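Local coordinates for penicillin binding protein 2X (PDB 5U47) that probably cross-links peptidoglycan strands as a transpeptidase of the septal division machinery and binds penicillin, at residues V456-P460 with D654-W658; G682-S688 with I701-D707; F153-A157 with Y267-L272; N41-E45 with R142-N146; I542-T546 with V561-L566. The protein carries 1 engineered substitution. One frame throughout, in Å; residues are numbered along the deposited sequence.

Interaction 1 of 5, residues V456-P460 with D654-W658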
# COMPACT_ATOMS: atom_id res chain seq x y z
N VAL A 456 9.37 11.08 -9.14
CA VAL A 456 10.45 10.48 -9.93
C VAL A 456 11.59 10.16 -8.98
O VAL A 456 12.01 11.03 -8.23
CB VAL A 456 10.91 11.43 -11.05
CG1 VAL A 456 12.15 10.92 -11.75
CG2 VAL A 456 9.76 11.70 -12.03
N ILE A 457 12.07 8.93 -9.00
CA ILE A 457 13.10 8.51 -8.04
C ILE A 457 14.36 7.91 -8.63
O ILE A 457 15.24 7.49 -7.87
CB ILE A 457 12.51 7.51 -7.01
CG1 ILE A 457 11.94 6.30 -7.72
CG2 ILE A 457 11.43 8.20 -6.19
CD1 ILE A 457 11.55 5.19 -6.78
N GLY A 458 14.45 7.87 -9.97
CA GLY A 458 15.63 7.36 -10.64
C GLY A 458 15.41 7.07 -12.11
O GLY A 458 14.31 7.26 -12.66
N LYS A 459 16.48 6.61 -12.75
CA LYS A 459 16.43 6.28 -14.16
C LYS A 459 17.42 5.14 -14.42
O LYS A 459 18.57 5.37 -14.79
CB LYS A 459 16.74 7.51 -15.02
CG LYS A 459 16.56 7.18 -16.49
CD LYS A 459 16.46 8.38 -17.39
CE LYS A 459 16.17 7.92 -18.81
NZ LYS A 459 16.45 9.02 -19.76
N PRO A 460 16.96 3.90 -14.20
CA PRO A 460 17.86 2.76 -14.37
C PRO A 460 18.29 2.47 -15.81
O PRO A 460 19.41 2.02 -16.01
CB PRO A 460 17.06 1.58 -13.80
CG PRO A 460 15.75 2.07 -13.39
CD PRO A 460 15.68 3.54 -13.56
N ASP A 654 22.03 8.46 -8.11
CA ASP A 654 21.37 8.58 -9.42
C ASP A 654 20.57 9.86 -9.14
O ASP A 654 19.70 9.87 -8.27
CB ASP A 654 20.49 7.37 -9.70
CG ASP A 654 19.54 7.55 -10.88
OD1 ASP A 654 19.47 8.64 -11.48
OD2 ASP A 654 18.82 6.56 -11.19
N MET A 655 20.92 10.94 -9.83
CA MET A 655 20.34 12.23 -9.56
C MET A 655 19.22 12.59 -10.54
O MET A 655 18.74 13.73 -10.54
CB MET A 655 21.45 13.30 -9.58
CG MET A 655 22.54 13.08 -8.53
SD MET A 655 24.00 14.11 -8.78
CE MET A 655 23.32 15.72 -8.51
N TYR A 656 18.78 11.62 -11.34
CA TYR A 656 17.74 11.89 -12.31
C TYR A 656 16.48 12.42 -11.60
O TYR A 656 16.03 11.87 -10.59
CB TYR A 656 17.39 10.67 -13.15
CG TYR A 656 16.51 11.04 -14.33
CD1 TYR A 656 15.13 11.21 -14.18
CD2 TYR A 656 17.05 11.27 -15.56
CE1 TYR A 656 14.33 11.59 -15.24
CE2 TYR A 656 16.26 11.64 -16.64
CZ TYR A 656 14.91 11.80 -16.47
OH TYR A 656 14.15 12.18 -17.53
N GLY A 657 15.94 13.51 -12.13
CA GLY A 657 14.73 14.11 -11.55
C GLY A 657 14.93 15.07 -10.38
O GLY A 657 13.97 15.67 -9.91
N TRP A 658 16.16 15.22 -9.89
CA TRP A 658 16.44 16.18 -8.82
C TRP A 658 16.21 17.62 -9.27
O TRP A 658 16.55 17.99 -10.40
CB TRP A 658 17.90 16.10 -8.35
CG TRP A 658 18.24 14.93 -7.49
CD1 TRP A 658 17.62 13.72 -7.46
CD2 TRP A 658 19.36 14.83 -6.62
NE1 TRP A 658 18.26 12.89 -6.58
CE2 TRP A 658 19.33 13.54 -6.05
CE3 TRP A 658 20.37 15.71 -6.22
CZ2 TRP A 658 20.29 13.10 -5.12
CZ3 TRP A 658 21.33 15.27 -5.29
CH2 TRP A 658 21.28 13.98 -4.76
O HOH W 1 14.50 12.34 -8.25
O HOH W 2 14.73 10.92 -19.79
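At the junction between the transpeptidase domain and the second PASTA domain, a short, weakly bonded strand and the residues just after it meet a type II beta turn from Met655 to Trp658. Asp654 uses both carboxylate oxygens: OD2 accepts the backbone N of Lys459 at 2.8 Å across the interface, while OD1 takes the N of Tyr656 at 3.1 Å, an Asx turn. Tyr656 buries the most surface. Lys459, extended with all four chi angles t, lays CD over one face of the Tyr656 ring, 3.7 Å from the centroid, as a CH-pi contact, and Val456 CG1 sits at the ring edge, 3.9 Å from Tyr656 CD1. One water lies 2.8 Å from both Val456 O and Tyr656 O, sharing its protons among several acceptors; another links Lys459 NZ to Tyr656 OH. Gly657, the third residue of the turn, has positive phi, and a side chain there would collide with Val456 CG1. This small, partly solvated interface docks a PASTA module on a transpeptidase domain.

Interaction 2 of 5, residues G682-S688 with I701-D707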
# COMPACT_ATOMS: atom_id res chain seq x y z
N GLY A 682 14.43 23.67 -14.41
CA GLY A 682 14.36 22.25 -14.63
C GLY A 682 14.90 21.32 -13.58
O GLY A 682 15.40 21.72 -12.53
N THR A 683 14.75 20.04 -13.89
CA THR A 683 15.21 18.96 -13.07
C THR A 683 16.23 18.20 -13.90
O THR A 683 16.23 18.25 -15.13
CB THR A 683 14.06 18.00 -12.70
OG1 THR A 683 13.32 17.68 -13.88
CG2 THR A 683 13.12 18.62 -11.70
N VAL A 684 17.09 17.48 -13.20
CA VAL A 684 18.18 16.75 -13.80
C VAL A 684 17.69 15.69 -14.80
O VAL A 684 16.80 14.87 -14.48
CB VAL A 684 19.00 16.06 -12.70
CG1 VAL A 684 20.11 15.18 -13.28
CG2 VAL A 684 19.57 17.09 -11.75
N THR A 685 18.27 15.73 -16.00
CA THR A 685 18.00 14.73 -17.04
C THR A 685 19.25 13.91 -17.38
O THR A 685 19.14 12.86 -17.98
CB THR A 685 17.42 15.33 -18.33
OG1 THR A 685 18.31 16.34 -18.84
CG2 THR A 685 16.03 15.91 -18.07
N LYS A 686 20.44 14.43 -17.05
CA LYS A 686 21.69 13.70 -17.31
C LYS A 686 22.76 14.16 -16.32
O LYS A 686 22.74 15.31 -15.85
CB LYS A 686 22.19 13.92 -18.75
CG LYS A 686 21.23 13.49 -19.85
CD LYS A 686 21.82 13.60 -21.25
CE LYS A 686 22.96 12.61 -21.47
NZ LYS A 686 23.47 12.64 -22.87
N GLN A 687 23.68 13.26 -16.00
CA GLN A 687 24.81 13.56 -15.11
C GLN A 687 26.05 12.98 -15.79
O GLN A 687 25.97 11.91 -16.37
CB GLN A 687 24.59 13.00 -13.70
CG GLN A 687 24.44 11.49 -13.61
CD GLN A 687 23.96 11.08 -12.23
OE1 GLN A 687 22.78 11.23 -11.93
NE2 GLN A 687 24.85 10.55 -11.40
N SER A 688 27.16 13.71 -15.77
CA SER A 688 28.39 13.30 -16.47
C SER A 688 29.20 12.27 -15.71
O SER A 688 30.10 11.65 -16.27
CB SER A 688 29.26 14.53 -16.77
OG SER A 688 29.78 15.09 -15.56
N ILE A 701 31.04 17.74 -11.71
CA ILE A 701 30.02 17.05 -12.45
C ILE A 701 29.33 18.04 -13.37
O ILE A 701 29.10 19.20 -13.00
CB ILE A 701 28.94 16.42 -11.55
CG1 ILE A 701 29.54 15.56 -10.43
CG2 ILE A 701 27.99 15.58 -12.39
CD1 ILE A 701 28.50 15.10 -9.41
N THR A 702 29.03 17.59 -14.58
CA THR A 702 28.22 18.37 -15.49
C THR A 702 26.81 17.79 -15.39
O THR A 702 26.58 16.60 -15.66
CB THR A 702 28.72 18.35 -16.95
OG1 THR A 702 29.98 18.99 -17.01
CG2 THR A 702 27.75 19.11 -17.86
N ILE A 703 25.88 18.64 -14.96
CA ILE A 703 24.49 18.26 -14.81
C ILE A 703 23.65 18.94 -15.89
O ILE A 703 23.68 20.18 -16.02
CB ILE A 703 23.98 18.72 -13.45
CG1 ILE A 703 24.61 17.88 -12.33
CG2 ILE A 703 22.45 18.69 -13.37
CD1 ILE A 703 24.15 16.44 -12.29
N THR A 704 22.87 18.15 -16.61
CA THR A 704 21.95 18.66 -17.61
C THR A 704 20.58 18.76 -16.95
O THR A 704 20.13 17.82 -16.28
CB THR A 704 21.90 17.74 -18.83
OG1 THR A 704 23.22 17.60 -19.37
CG2 THR A 704 20.95 18.29 -19.93
N LEU A 705 19.94 19.91 -17.12
CA LEU A 705 18.60 20.15 -16.58
C LEU A 705 17.59 20.22 -17.73
O LEU A 705 17.87 20.77 -18.79
CB LEU A 705 18.56 21.48 -15.81
CG LEU A 705 19.50 21.62 -14.62
CD1 LEU A 705 19.47 23.05 -14.12
CD2 LEU A 705 19.12 20.63 -13.53
N GLY A 706 16.41 19.64 -17.51
CA GLY A 706 15.32 19.64 -18.49
C GLY A 706 14.07 20.17 -17.80
O GLY A 706 13.56 19.56 -16.86
N ASP A 707 13.59 21.33 -18.26
CA ASP A 707 12.36 21.93 -17.68
C ASP A 707 11.15 21.50 -18.52
O ASP A 707 10.81 20.31 -18.53
CB ASP A 707 12.47 23.48 -17.51
CG ASP A 707 12.99 24.21 -18.76
OD1 ASP A 707 13.79 23.63 -19.53
OD2 ASP A 707 12.61 25.38 -18.96
OXT ASP A 707 10.49 22.29 -19.20
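Thr704, Gly682 and Ser688 bury the most surface where strands 683-687 and 701-706 pair antiparallel. Thr704 O is the focus: it accepts Thr685 N at 2.8 Å and, more weakly, Lys686 N at 3.5 Å, so two residues face one and the register slips by one, a classic beta bulge. Thr704 N returns a bond to Lys686 O at 2.9 Å. Before the bulge, Thr683 and Gly706 form a hydrogen-bonded pair, Thr683 N to Gly706 O at 3.2 Å and Gly706 N to Thr683 O at 2.8 Å. Gly682 packs its CA 3.6 Å from Gly706 O; a side chain on it would strike the backbone of Gly706 and Asp707. At the other end, Ser688 OG accepts Thr702 N at 2.8 Å and Ser688 N donates to Thr702 O at 2.9 Å. Val684 CG2 meets Ile703 CG2 at 3.7 Å on the face covered by helix 660-670. Strand 673-677 pairs with the other edge of 701-706, giving the three-stranded sheet and packed helix of a PASTA domain.

Interaction 3 of 5, residues F153-A157 with Y267-L272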
# COMPACT_ATOMS: atom_id res chain seq x y z
N PHE A 153 -5.09 -4.26 2.60
CA PHE A 153 -4.56 -2.91 2.36
C PHE A 153 -5.11 -1.88 3.38
O PHE A 153 -4.34 -1.11 3.99
CB PHE A 153 -4.88 -2.50 0.94
CG PHE A 153 -4.64 -1.05 0.65
CD1 PHE A 153 -3.36 -0.57 0.42
CD2 PHE A 153 -5.71 -0.17 0.61
CE1 PHE A 153 -3.16 0.78 0.14
CE2 PHE A 153 -5.52 1.18 0.31
CZ PHE A 153 -4.24 1.65 0.08
N LEU A 154 -6.43 -1.87 3.55
CA LEU A 154 -7.08 -0.93 4.47
C LEU A 154 -6.71 -1.16 5.92
O LEU A 154 -6.47 -0.22 6.65
CB LEU A 154 -8.61 -1.00 4.33
CG LEU A 154 -9.20 -0.54 3.01
CD1 LEU A 154 -10.69 -0.84 2.98
CD2 LEU A 154 -8.94 0.94 2.79
N GLY A 155 -6.66 -2.42 6.32
CA GLY A 155 -6.42 -2.72 7.71
C GLY A 155 -7.64 -2.42 8.55
O GLY A 155 -8.74 -2.18 8.03
N ARG A 156 -7.44 -2.43 9.87
CA ARG A 156 -8.51 -2.22 10.85
C ARG A 156 -8.13 -1.21 11.93
O ARG A 156 -6.97 -1.16 12.34
CB ARG A 156 -8.81 -3.55 11.57
CG ARG A 156 -9.61 -4.57 10.76
CD ARG A 156 -11.09 -4.25 10.68
NE ARG A 156 -11.70 -4.31 12.02
CZ ARG A 156 -13.01 -4.27 12.28
NH1 ARG A 156 -13.92 -4.18 11.32
NH2 ARG A 156 -13.42 -4.33 13.55
N ALA A 157 -9.11 -0.42 12.34
CA ALA A 157 -9.02 0.48 13.49
C ALA A 157 -10.02 -0.16 14.48
O ALA A 157 -11.13 -0.54 14.08
CB ALA A 157 -9.43 1.88 13.14
N TYR A 267 -10.39 -11.37 3.94
CA TYR A 267 -11.50 -11.34 4.89
C TYR A 267 -12.44 -10.16 4.60
O TYR A 267 -12.08 -9.21 3.88
CB TYR A 267 -10.97 -11.22 6.34
CG TYR A 267 -10.23 -9.93 6.67
CD1 TYR A 267 -8.87 -9.80 6.40
CD2 TYR A 267 -10.88 -8.86 7.28
CE1 TYR A 267 -8.19 -8.62 6.70
CE2 TYR A 267 -10.21 -7.69 7.60
CZ TYR A 267 -8.85 -7.58 7.31
OH TYR A 267 -8.17 -6.42 7.62
N ASN A 268 -13.63 -10.23 5.16
CA ASN A 268 -14.60 -9.12 5.08
C ASN A 268 -14.18 -8.09 6.11
O ASN A 268 -14.16 -8.38 7.32
CB ASN A 268 -16.01 -9.62 5.35
CG ASN A 268 -17.05 -8.53 5.20
OD1 ASN A 268 -16.92 -7.43 5.75
ND2 ASN A 268 -18.11 -8.84 4.45
N SER A 269 -13.83 -6.88 5.66
CA SER A 269 -13.36 -5.82 6.57
C SER A 269 -14.36 -5.34 7.62
O SER A 269 -13.96 -4.88 8.71
CB SER A 269 -12.85 -4.60 5.78
OG SER A 269 -11.65 -4.91 5.09
N ASP A 270 -15.65 -5.42 7.30
CA ASP A 270 -16.69 -4.94 8.21
C ASP A 270 -17.01 -5.98 9.29
O ASP A 270 -17.26 -5.61 10.41
CB ASP A 270 -17.96 -4.60 7.43
CG ASP A 270 -18.88 -3.60 8.18
OD1 ASP A 270 -18.39 -2.57 8.71
OD2 ASP A 270 -20.10 -3.83 8.20
N THR A 271 -16.99 -7.26 8.94
CA THR A 271 -17.35 -8.35 9.87
C THR A 271 -16.21 -9.25 10.36
O THR A 271 -16.40 -10.04 11.28
CB THR A 271 -18.38 -9.28 9.21
OG1 THR A 271 -17.74 -10.04 8.18
CG2 THR A 271 -19.52 -8.47 8.61
N LEU A 272 -15.04 -9.12 9.74
CA LEU A 272 -13.84 -9.94 10.04
C LEU A 272 -13.97 -11.40 9.61
O LEU A 272 -13.06 -12.19 9.84
CB LEU A 272 -13.42 -9.84 11.51
CG LEU A 272 -13.13 -8.42 12.01
CD1 LEU A 272 -12.69 -8.46 13.47
CD2 LEU A 272 -12.06 -7.76 11.16
O HOH W 3 -9.88 -4.42 7.11
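Arg156 dominates this contact through a folded side chain. Its first three chi angles are all m, so although the CA-to-CB bond points sideways, the guanidinium curls round to the 267-272 loop, where Arg156 NH1 donates to Ser269 O at 2.7 Å. Leu272, with chi1 m and chi2 t, brings CD2 over one face of that guanidinium, 3.6 Å from Arg156 NE, while Ser269 O lies near its plane; Arg156 NE is also held in a salt bridge by Glu158. Tyr267 adopts the p rotamer and reaches back, its OH 3.9 Å from Arg156 CG and 4.1 Å from Gly155 CA. The contact joins the end of helix 151-154, in the N-terminal region, to a loop of the transpeptidase domain between strand 258-264 and helix 297-308. Gly155 leaves the helix with positive phi and turns its carbonyl to a water, which donates to Gly155 O and accepts from Tyr267 OH and Ser269 OG, each at 2.7 Å. The loop holds its shape through Asn268, whose t rotamer lets OD1 accept Asp270 N at 2.8 Å and Thr271 N at 3.2 Å, an Asx motif. The hydroxyl of Ser269 is hydrogen-bonded to that of Ser151.

Interaction 4 of 5, residues N41-E45 with R142-N146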
# COMPACT_ATOMS: atom_id res chain seq x y z
N ASN A 41 -15.56 7.78 -2.73
CA ASN A 41 -16.38 6.65 -2.27
C ASN A 41 -15.85 6.23 -0.92
O ASN A 41 -14.64 6.02 -0.78
CB ASN A 41 -16.33 5.49 -3.26
CG ASN A 41 -16.98 5.85 -4.58
OD1 ASN A 41 -16.30 6.20 -5.53
ND2 ASN A 41 -18.31 5.81 -4.62
N VAL A 42 -16.74 6.08 0.05
CA VAL A 42 -16.34 5.74 1.43
C VAL A 42 -15.80 4.32 1.53
O VAL A 42 -16.46 3.37 1.06
CB VAL A 42 -17.50 5.95 2.42
CG1 VAL A 42 -17.11 5.50 3.84
CG2 VAL A 42 -17.94 7.41 2.43
N LEU A 43 -14.60 4.18 2.09
CA LEU A 43 -13.97 2.87 2.34
C LEU A 43 -13.96 2.50 3.81
O LEU A 43 -14.10 1.31 4.15
CB LEU A 43 -12.54 2.81 1.79
CG LEU A 43 -12.35 3.19 0.33
CD1 LEU A 43 -10.90 2.99 -0.10
CD2 LEU A 43 -13.31 2.43 -0.59
N ALA A 44 -13.78 3.50 4.68
CA ALA A 44 -13.81 3.33 6.12
C ALA A 44 -14.25 4.64 6.78
O ALA A 44 -13.72 5.71 6.46
CB ALA A 44 -12.44 2.92 6.68
N GLU A 45 -15.22 4.56 7.68
CA GLU A 45 -15.70 5.74 8.37
C GLU A 45 -16.24 5.38 9.74
O GLU A 45 -16.63 4.23 9.99
CB GLU A 45 -16.80 6.46 7.56
CG GLU A 45 -18.09 5.66 7.37
CD GLU A 45 -19.22 6.48 6.71
OE1 GLU A 45 -19.06 7.70 6.48
OE2 GLU A 45 -20.28 5.89 6.43
N ARG A 142 -15.89 1.43 13.75
CA ARG A 142 -15.40 1.73 12.42
C ARG A 142 -16.19 0.87 11.43
O ARG A 142 -16.27 -0.33 11.61
CB ARG A 142 -13.92 1.39 12.35
CG ARG A 142 -13.16 1.93 11.15
CD ARG A 142 -13.03 3.46 11.21
NE ARG A 142 -11.96 3.93 10.34
CZ ARG A 142 -11.79 5.19 9.95
NH1 ARG A 142 -12.63 6.18 10.34
NH2 ARG A 142 -10.78 5.48 9.17
N MET A 143 -16.76 1.51 10.41
CA MET A 143 -17.57 0.83 9.39
C MET A 143 -16.78 0.72 8.08
O MET A 143 -16.15 1.69 7.66
CB MET A 143 -18.87 1.62 9.17
CG MET A 143 -19.75 1.10 8.05
SD MET A 143 -21.18 2.14 7.71
CE MET A 143 -21.80 1.30 6.25
N TYR A 144 -16.84 -0.44 7.42
CA TYR A 144 -16.13 -0.72 6.16
C TYR A 144 -17.22 -1.15 5.18
O TYR A 144 -17.49 -2.34 5.02
CB TYR A 144 -15.06 -1.81 6.37
CG TYR A 144 -13.96 -1.39 7.33
CD1 TYR A 144 -14.08 -1.58 8.70
CD2 TYR A 144 -12.79 -0.77 6.85
CE1 TYR A 144 -13.07 -1.20 9.57
CE2 TYR A 144 -11.78 -0.38 7.71
CZ TYR A 144 -11.92 -0.60 9.07
OH TYR A 144 -10.91 -0.18 9.92
N PRO A 145 -17.87 -0.17 4.52
CA PRO A 145 -19.08 -0.43 3.73
C PRO A 145 -18.98 -1.40 2.57
O PRO A 145 -20.00 -1.99 2.18
CB PRO A 145 -19.44 0.95 3.16
CG PRO A 145 -18.66 1.94 3.96
CD PRO A 145 -17.45 1.24 4.44
N ASN A 146 -17.77 -1.55 2.02
CA ASN A 146 -17.56 -2.43 0.88
C ASN A 146 -17.29 -3.90 1.24
O ASN A 146 -17.11 -4.72 0.34
CB ASN A 146 -16.44 -1.87 0.00
CG ASN A 146 -16.78 -0.49 -0.53
OD1 ASN A 146 -17.58 -0.35 -1.45
ND2 ASN A 146 -16.18 0.51 0.05
O HOH W 4 -15.00 -0.68 2.68
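Two backbone hydrogen bonds anchor the contact: Met143 N donates to Glu45 O at 2.8 Å, and Glu45 N to Met143 O at 3.0 Å, making these residues an antiparallel hydrogen-bonded pair. Beyond it the pairing opens. A water donates to Leu43 O at 2.6 Å and accepts from Asn146 N at 3.0 Å, bridging a place where the chains no longer pair directly, and Asn146 ND2 makes a weak hydrogen bond of 3.0 Å to Val42 O. CA-H...O contacts fill the interval, with Ala44 CA 3.2 Å from Met143 O and Tyr144 CA 3.5 Å from Leu43 O. The segments belong to strands 42-55 and 134-143 of the mixed sheet in the N-terminal, dimerisation-domain region. On its other side 42-55 pairs with strand 35-36, where Leu43 and Ala44 both face Ile35 in a classic beta bulge, and the chain turns a corner there. Packing surrounds this backbone core. Ala44 CB lies 3.5 Å from Tyr144 CE2, and with Glu45 N it also covers one face of the Arg142 guanidinium, Ala44 CB being 3.8 Å from Arg142 NE. That guanidinium forms salt bridges with Glu177 and Asp46, while the hydroxyl of Tyr144 accepts the backbone N of Ala157. Farther out, Val42 CG1 rests on Pro145 CG at 3.9 Å, and Pro145 CD approaches Leu43 O at 3.4 Å.

Interaction 5 of 5, residues I542-T546 with V561-L566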
# COMPACT_ATOMS: atom_id res chain seq x y z
N ILE A 542 -0.26 -0.99 -15.63
CA ILE A 542 0.60 -2.12 -15.32
C ILE A 542 -0.23 -3.00 -14.37
O ILE A 542 -0.90 -2.49 -13.45
CB ILE A 542 1.85 -1.72 -14.51
CG1 ILE A 542 2.72 -0.71 -15.26
CG2 ILE A 542 2.70 -2.96 -14.17
CD1 ILE A 542 3.71 0.00 -14.35
N MET A 543 -0.18 -4.30 -14.59
CA MET A 543 -0.82 -5.24 -13.68
C MET A 543 0.17 -6.34 -13.33
O MET A 543 0.89 -6.85 -14.20
CB MET A 543 -2.10 -5.81 -14.29
CG MET A 543 -2.88 -6.65 -13.31
SD MET A 543 -4.52 -7.03 -13.94
CE MET A 543 -5.21 -7.77 -12.46
N TYR A 544 0.20 -6.71 -12.06
CA TYR A 544 1.10 -7.76 -11.57
C TYR A 544 0.30 -8.74 -10.74
O TYR A 544 -0.40 -8.34 -9.80
CB TYR A 544 2.22 -7.13 -10.76
CG TYR A 544 3.26 -8.05 -10.15
CD1 TYR A 544 3.92 -9.00 -10.93
CD2 TYR A 544 3.67 -7.88 -8.85
CE1 TYR A 544 4.91 -9.80 -10.38
CE2 TYR A 544 4.66 -8.69 -8.30
CZ TYR A 544 5.29 -9.64 -9.07
OH TYR A 544 6.27 -10.45 -8.53
N VAL A 545 0.40 -10.02 -11.09
CA VAL A 545 -0.35 -11.08 -10.42
C VAL A 545 0.58 -12.19 -10.00
O VAL A 545 1.49 -12.54 -10.76
CB VAL A 545 -1.43 -11.64 -11.37
CG1 VAL A 545 -2.23 -12.76 -10.71
CG2 VAL A 545 -2.35 -10.53 -11.83
N THR A 546 0.35 -12.74 -8.80
CA THR A 546 1.13 -13.85 -8.28
C THR A 546 0.19 -14.87 -7.62
O THR A 546 -0.87 -14.50 -7.13
CB THR A 546 2.17 -13.43 -7.21
OG1 THR A 546 1.53 -13.16 -5.96
CG2 THR A 546 2.99 -12.19 -7.66
N VAL A 561 -7.89 -13.32 -14.64
CA VAL A 561 -7.72 -12.13 -13.81
C VAL A 561 -7.16 -10.93 -14.59
O VAL A 561 -7.67 -9.84 -14.46
CB VAL A 561 -6.94 -12.48 -12.51
CG1 VAL A 561 -5.55 -12.98 -12.80
CG2 VAL A 561 -6.89 -11.29 -11.58
N VAL A 562 -6.15 -11.13 -15.44
CA VAL A 562 -5.56 -10.02 -16.15
C VAL A 562 -6.47 -9.41 -17.23
O VAL A 562 -6.73 -8.21 -17.21
CB VAL A 562 -4.19 -10.40 -16.77
CG1 VAL A 562 -3.56 -9.21 -17.48
CG2 VAL A 562 -3.26 -10.93 -15.70
N ASN A 563 -6.99 -10.24 -18.13
CA ASN A 563 -7.77 -9.74 -19.27
C ASN A 563 -8.96 -8.85 -18.91
O ASN A 563 -9.04 -7.72 -19.37
CB ASN A 563 -8.25 -10.89 -20.23
CG ASN A 563 -7.09 -11.72 -20.77
OD1 ASN A 563 -6.02 -11.77 -20.19
ND2 ASN A 563 -7.32 -12.41 -21.89
N PRO A 564 -9.90 -9.36 -18.08
CA PRO A 564 -11.06 -8.51 -17.80
C PRO A 564 -10.75 -7.27 -16.95
O PRO A 564 -11.39 -6.25 -17.11
CB PRO A 564 -12.04 -9.47 -17.13
CG PRO A 564 -11.23 -10.60 -16.62
CD PRO A 564 -10.00 -10.68 -17.44
N VAL A 565 -9.76 -7.37 -16.06
CA VAL A 565 -9.41 -6.23 -15.19
C VAL A 565 -8.77 -5.12 -16.01
O VAL A 565 -9.18 -3.97 -15.90
CB VAL A 565 -8.54 -6.68 -14.01
CG1 VAL A 565 -8.04 -5.46 -13.19
CG2 VAL A 565 -9.35 -7.62 -13.13
N LEU A 566 -7.80 -5.46 -16.86
CA LEU A 566 -7.20 -4.44 -17.73
C LEU A 566 -8.19 -3.87 -18.74
O LEU A 566 -8.10 -2.68 -19.08
CB LEU A 566 -5.95 -4.95 -18.45
CG LEU A 566 -4.74 -5.13 -17.55
CD1 LEU A 566 -3.56 -5.62 -18.34
CD2 LEU A 566 -4.39 -3.82 -16.83
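Met543 is the knob of this buried contact. Fully extended, with all three chi angles t, it reaches from the strand into a hollow of helix 558-572 lined by Val561, Val562, Val565 and Leu566. Met543 CE lies 3.7 Å from Val565 CG1 and 4.0 Å from Val561 CG2; Met543 SD rests 3.9 Å from Val562 CA; and Met543 CB meets Leu566 CD2 at 4.0 Å. Two residues along, on the same face of the strand, the shorter Val545 fits in, with Val545 CG1 3.9 Å from Val561 CG1 and Val545 CG2 4.0 Å from Val562 CG2. Segments 542-546 and 561-566 run roughly antiparallel, 151° apart, their axes 9.7 Å from each other at closest approach, a spacing filled by apolar side chains. Leu230 of helix 224-241 also touches Met543, while Tyr544, pointing to the other face, packs on helix 416-427. Helices on both faces of a five-stranded antiparallel sheet, this strand at its centre, mark the penicillin-binding transpeptidase and serine beta-lactamase fold.

In the fold
From the N terminus, interaction 4 closes the first loop, pairing strands 42-55 and 134-143 in the N-terminal region. Interaction 3 follows in series and ties that region to the transpeptidase domain; the two touch, Tyr144 bonding to both Asp270 and Ala157. Interaction 1 then spans a long loop from 456-460 to 654-658, and interaction 5, a local strand-helix contact in the transpeptidase core, nests inside it. Interaction 2 comes last, within the C-terminal PASTA domain, after interaction 1 has closed. These two also touch, through Met655 with Gln687 and Gly657 with Val684, so the docking turn rests on the PASTA sheet. Interactions 1 and 4 lie about 37 Å apart between centres, and none of the five loops cross.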